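Local coordinates for putative major capsid protein (Cafeteriavirus-dependent mavirus, PDB 6G44) that probably builds the icosahedral shell of this virophage as a double jelly-roll major capsid protein that associates in threes, at residues P108-N113 against L206-T211; Y288-I293 against R476-Y481. All blocks are in the same frame, centred on the assembly; numbering follows the deposited sequence.

Interaction 1. Residues P108-N113 against L206-T211; sequences PVAVIN and LVANPT
The P108-N113 segment is extended and runs into strand 110-114, whereas L206-T211 is an irregular loop lying against the face of the strand that carries A110 and I112. Their backbones stay well apart, with the CA atoms of A110 and A208 separated by 6.6 Å, and no hydrogen bond joins them. The loop is folded back by a cis peptide before P210: T211 N donates to A208 O over 2.9 Å, closing a type VI turn. T211 OG1 is tucked between the backbone N and carbonyl carbon (chi1 70°), with L206 O and A208 O both within reach of its single proton. A110 and I112 face this loop, while V111 points away. The CG1 branch of I112, which carries the contact, lies anti to the carbonyl carbon and runs on extended (chi2 179°), so CD1 dips into the turn, 3.5 Å from N209 O and 4.0 Å from both A208 CB and T211 CG2. The I112 side chain crosses P210 obliquely, its CG2 touching CD at 4.1 Å. Alongside, A110 CB meets A208 CB at 4.0 Å. The result is a cis-proline turn packed by apolar contacts against jelly-roll strand 110-114, itself hydrogen-bonded to strands 117-121 and 222-235.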
# COMPACT_ATOMS: atom_id res chain seq x y z
N PRO C 108 -25.90 -7.22 -17.78
CA PRO C 108 -26.31 -5.89 -18.20
C PRO C 108 -27.44 -5.25 -17.40
O PRO C 108 -27.48 -4.03 -17.27
CB PRO C 108 -26.72 -6.07 -19.66
CG PRO C 108 -26.24 -7.37 -20.07
CD PRO C 108 -25.94 -8.20 -18.87
N VAL C 109 -28.34 -6.09 -16.89
CA VAL C 109 -29.45 -5.62 -16.10
C VAL C 109 -29.78 -6.68 -15.04
O VAL C 109 -29.66 -7.89 -15.29
CB VAL C 109 -30.67 -5.24 -16.99
CG1 VAL C 109 -31.08 -6.40 -17.89
CG2 VAL C 109 -31.83 -4.76 -16.13
N ALA C 110 -30.12 -6.18 -13.85
CA ALA C 110 -30.55 -7.01 -12.74
C ALA C 110 -31.78 -6.38 -12.11
O ALA C 110 -31.93 -5.15 -12.05
CB ALA C 110 -29.41 -7.11 -11.72
N VAL C 111 -32.68 -7.26 -11.65
CA VAL C 111 -33.83 -6.84 -10.88
C VAL C 111 -33.82 -7.60 -9.56
O VAL C 111 -33.77 -8.83 -9.55
CB VAL C 111 -35.17 -7.08 -11.61
CG1 VAL C 111 -36.32 -6.63 -10.75
CG2 VAL C 111 -35.16 -6.35 -12.95
N ILE C 112 -33.82 -6.86 -8.46
CA ILE C 112 -33.94 -7.45 -7.14
C ILE C 112 -35.31 -7.10 -6.56
O ILE C 112 -35.74 -5.96 -6.65
CB ILE C 112 -32.78 -7.00 -6.21
CG1 ILE C 112 -31.45 -7.51 -6.80
CG2 ILE C 112 -33.01 -7.54 -4.79
CD1 ILE C 112 -30.20 -7.12 -6.00
N ASN C 113 -35.99 -8.12 -6.05
CA ASN C 113 -37.28 -7.98 -5.37
C ASN C 113 -37.09 -8.29 -3.90
O ASN C 113 -36.68 -9.40 -3.53
CB ASN C 113 -38.29 -8.93 -6.02
CG ASN C 113 -39.69 -8.80 -5.44
OD1 ASN C 113 -39.87 -8.58 -4.25
ND2 ASN C 113 -40.69 -9.02 -6.29
N LEU C 206 -22.30 -9.15 -5.99
CA LEU C 206 -23.20 -8.53 -6.97
C LEU C 206 -23.30 -7.03 -6.75
O LEU C 206 -23.63 -6.62 -5.63
CB LEU C 206 -24.59 -9.15 -6.84
CG LEU C 206 -25.67 -8.61 -7.78
CD1 LEU C 206 -25.31 -8.72 -9.24
CD2 LEU C 206 -26.98 -9.34 -7.49
N VAL C 207 -23.08 -6.24 -7.81
CA VAL C 207 -23.20 -4.78 -7.78
C VAL C 207 -24.54 -4.41 -8.40
O VAL C 207 -24.66 -4.21 -9.62
CB VAL C 207 -22.02 -4.13 -8.53
CG1 VAL C 207 -22.13 -2.62 -8.58
CG2 VAL C 207 -20.73 -4.56 -7.85
N ALA C 208 -25.57 -4.38 -7.56
CA ALA C 208 -26.96 -4.13 -8.02
C ALA C 208 -27.75 -3.58 -6.87
O ALA C 208 -27.78 -4.20 -5.81
CB ALA C 208 -27.58 -5.41 -8.54
N ASN C 209 -28.43 -2.46 -7.06
CA ASN C 209 -29.24 -1.90 -5.96
C ASN C 209 -30.23 -2.96 -5.40
O ASN C 209 -30.84 -3.68 -6.20
CB ASN C 209 -30.02 -0.67 -6.43
CG ASN C 209 -29.12 0.50 -6.83
OD1 ASN C 209 -28.20 0.33 -7.65
ND2 ASN C 209 -29.39 1.67 -6.29
N PRO C 210 -30.37 -3.11 -4.08
CA PRO C 210 -29.80 -2.29 -3.00
C PRO C 210 -28.58 -2.92 -2.31
O PRO C 210 -28.32 -2.59 -1.13
CB PRO C 210 -30.97 -2.23 -2.02
CG PRO C 210 -31.53 -3.63 -2.11
CD PRO C 210 -31.39 -4.04 -3.55
N THR C 211 -27.82 -3.76 -2.99
CA THR C 211 -26.71 -4.45 -2.32
C THR C 211 -25.69 -3.45 -1.82
O THR C 211 -25.49 -2.37 -2.37
CB THR C 211 -25.99 -5.51 -3.18
OG1 THR C 211 -25.24 -4.88 -4.21
CG2 THR C 211 -26.96 -6.56 -3.74

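Interaction 2. Residues Y288-I293 against R476-Y481; sequences YNTPLI and RDNLTY
Two regular antiparallel hydrogen-bonded pairs, Y288 with T480 and L292 with R476, bracket a place where the ladder is rewired. Both main-chain hydrogen bonds of each pair are made, including Y288 N to T480 O at 2.8 Å and R476 N to L292 O at 2.8 Å, the latter nearly straight at 172°. Between them the T290-P291 linker leaves strand geometry. T290 N still reaches N478 O at 2.9 Å, but the return bond to T290 O comes from a side chain: N478, with CG anti to its backbone N (chi1 -176°), turns its amide so that ND2 donates over 3.0 Å, nearly along the C=O axis and with the acceptor close to the amide plane. N478 N instead donates to a water at 3.0 Å, and that water donates to N289 OD1 at 2.6 Å. The hydroxyls of T290 and T480 meet OG1 to OG1 at 2.8 Å, their side chains crossing almost at right angles. L292 O also accepts from a second water, while R476 is held by E296, through a salt bridge from NH2, and by N330, which accepts from NE. This is an antiparallel jelly-roll strand pair of unchanged register, with asparagine and water replacing main-chain partners at a proline-containing break.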
# COMPACT_ATOMS: atom_id res chain seq x y z
N TYR C 288 -30.71 2.37 4.20
CA TYR C 288 -29.54 1.86 3.42
C TYR C 288 -29.16 2.89 2.37
O TYR C 288 -30.00 3.42 1.67
CB TYR C 288 -29.88 0.55 2.70
CG TYR C 288 -30.30 -0.55 3.63
CD1 TYR C 288 -31.60 -0.57 4.13
CD2 TYR C 288 -29.42 -1.55 4.04
CE1 TYR C 288 -32.00 -1.55 5.02
CE2 TYR C 288 -29.81 -2.54 4.94
CZ TYR C 288 -31.10 -2.51 5.42
OH TYR C 288 -31.51 -3.47 6.31
N ASN C 289 -27.86 3.12 2.26
CA ASN C 289 -27.31 3.98 1.22
C ASN C 289 -27.24 3.14 -0.07
O ASN C 289 -26.60 2.10 -0.11
CB ASN C 289 -25.89 4.43 1.65
CG ASN C 289 -25.40 5.65 0.88
OD1 ASN C 289 -25.99 6.05 -0.08
ND2 ASN C 289 -24.36 6.28 1.41
N THR C 290 -27.98 3.56 -1.09
CA THR C 290 -28.13 2.80 -2.33
C THR C 290 -28.06 3.76 -3.52
O THR C 290 -29.07 4.04 -4.16
CB THR C 290 -29.46 1.98 -2.34
OG1 THR C 290 -30.55 2.87 -2.12
CG2 THR C 290 -29.42 0.94 -1.27
N PRO C 291 -26.84 4.25 -3.84
CA PRO C 291 -26.69 5.24 -4.91
C PRO C 291 -27.32 4.84 -6.23
O PRO C 291 -27.30 3.67 -6.58
CB PRO C 291 -25.17 5.35 -5.08
CG PRO C 291 -24.56 4.76 -3.87
CD PRO C 291 -25.55 3.84 -3.24
N LEU C 292 -27.88 5.82 -6.94
CA LEU C 292 -28.52 5.58 -8.23
C LEU C 292 -27.65 6.14 -9.37
O LEU C 292 -27.41 7.33 -9.45
CB LEU C 292 -29.90 6.25 -8.23
CG LEU C 292 -30.74 6.04 -9.48
CD1 LEU C 292 -31.11 4.58 -9.64
CD2 LEU C 292 -31.99 6.91 -9.33
N ILE C 293 -27.16 5.25 -10.21
CA ILE C 293 -26.29 5.63 -11.34
C ILE C 293 -27.13 5.52 -12.59
O ILE C 293 -27.76 4.47 -12.82
CB ILE C 293 -25.07 4.71 -11.44
CG1 ILE C 293 -24.09 4.93 -10.28
CG2 ILE C 293 -24.32 4.96 -12.75
CD1 ILE C 293 -24.53 4.52 -8.89
N ARG C 476 -26.53 9.75 -8.23
CA ARG C 476 -27.41 10.46 -7.31
C ARG C 476 -27.46 9.79 -5.94
O ARG C 476 -27.49 8.55 -5.84
CB ARG C 476 -28.84 10.51 -7.85
CG ARG C 476 -29.04 11.50 -8.98
CD ARG C 476 -30.52 11.51 -9.33
NE ARG C 476 -30.86 12.67 -10.14
CZ ARG C 476 -30.87 12.69 -11.47
NH1 ARG C 476 -31.22 13.81 -12.10
NH2 ARG C 476 -30.55 11.62 -12.19
N ASP C 477 -27.53 10.62 -4.91
CA ASP C 477 -27.73 10.13 -3.54
C ASP C 477 -29.17 9.61 -3.45
O ASP C 477 -30.13 10.28 -3.86
CB ASP C 477 -27.47 11.24 -2.54
CG ASP C 477 -26.02 11.76 -2.57
OD1 ASP C 477 -25.12 11.07 -3.07
OD2 ASP C 477 -25.79 12.85 -2.06
N ASN C 478 -29.31 8.40 -2.93
CA ASN C 478 -30.56 7.65 -3.00
C ASN C 478 -30.55 6.68 -1.84
O ASN C 478 -29.56 5.98 -1.60
CB ASN C 478 -30.63 6.94 -4.32
CG ASN C 478 -31.93 6.22 -4.54
OD1 ASN C 478 -32.98 6.84 -4.53
ND2 ASN C 478 -31.86 4.92 -4.77
N LEU C 479 -31.67 6.63 -1.11
CA LEU C 479 -31.76 5.77 0.06
C LEU C 479 -32.86 4.75 -0.09
O LEU C 479 -33.89 5.05 -0.70
CB LEU C 479 -32.06 6.57 1.30
CG LEU C 479 -31.05 7.62 1.74
CD1 LEU C 479 -31.45 8.21 3.09
CD2 LEU C 479 -29.61 7.16 1.74
N THR C 480 -32.62 3.56 0.45
CA THR C 480 -33.63 2.51 0.55
C THR C 480 -34.05 2.42 2.02
O THR C 480 -33.23 2.46 2.95
CB THR C 480 -33.05 1.19 0.02
OG1 THR C 480 -32.82 1.35 -1.39
CG2 THR C 480 -34.03 0.02 0.24
N TYR C 481 -35.37 2.30 2.23
CA TYR C 481 -35.98 2.26 3.56
C TYR C 481 -36.66 0.92 3.76
O TYR C 481 -37.45 0.47 2.92
CB TYR C 481 -37.01 3.37 3.72
CG TYR C 481 -36.45 4.75 3.50
CD1 TYR C 481 -36.41 5.29 2.22
CD2 TYR C 481 -35.93 5.49 4.55
CE1 TYR C 481 -35.88 6.55 2.00
CE2 TYR C 481 -35.40 6.74 4.33
CZ TYR C 481 -35.38 7.26 3.05
OH TYR C 481 -34.85 8.53 2.88
O HOH W 1 -26.62 7.28 -2.24
O HOH W 2 -28.78 8.94 -11.33

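The two contacts follow one another along the chain, both segments of interaction 1 preceding those of interaction 2, and their centres lie about 12 Å apart. They belong to different sheets: strand 110-114 pairs with 222-235 in one, whereas 286-305 and 464-482 pair in the other. The cis-proline loop bridges them. Its N209 ND2 probably donates to P291 O at 2.9 Å, and P210 CB packs on T290 CG2 at 3.6 Å, so the turn against one sheet meets the break in the other. Interaction 2 also nears the subunit interfaces, L479 packing on L11 of the second subunit and I31 of the third, so the sheet junction lies close to the contacts of the three-subunit assembly, probably the capsomer.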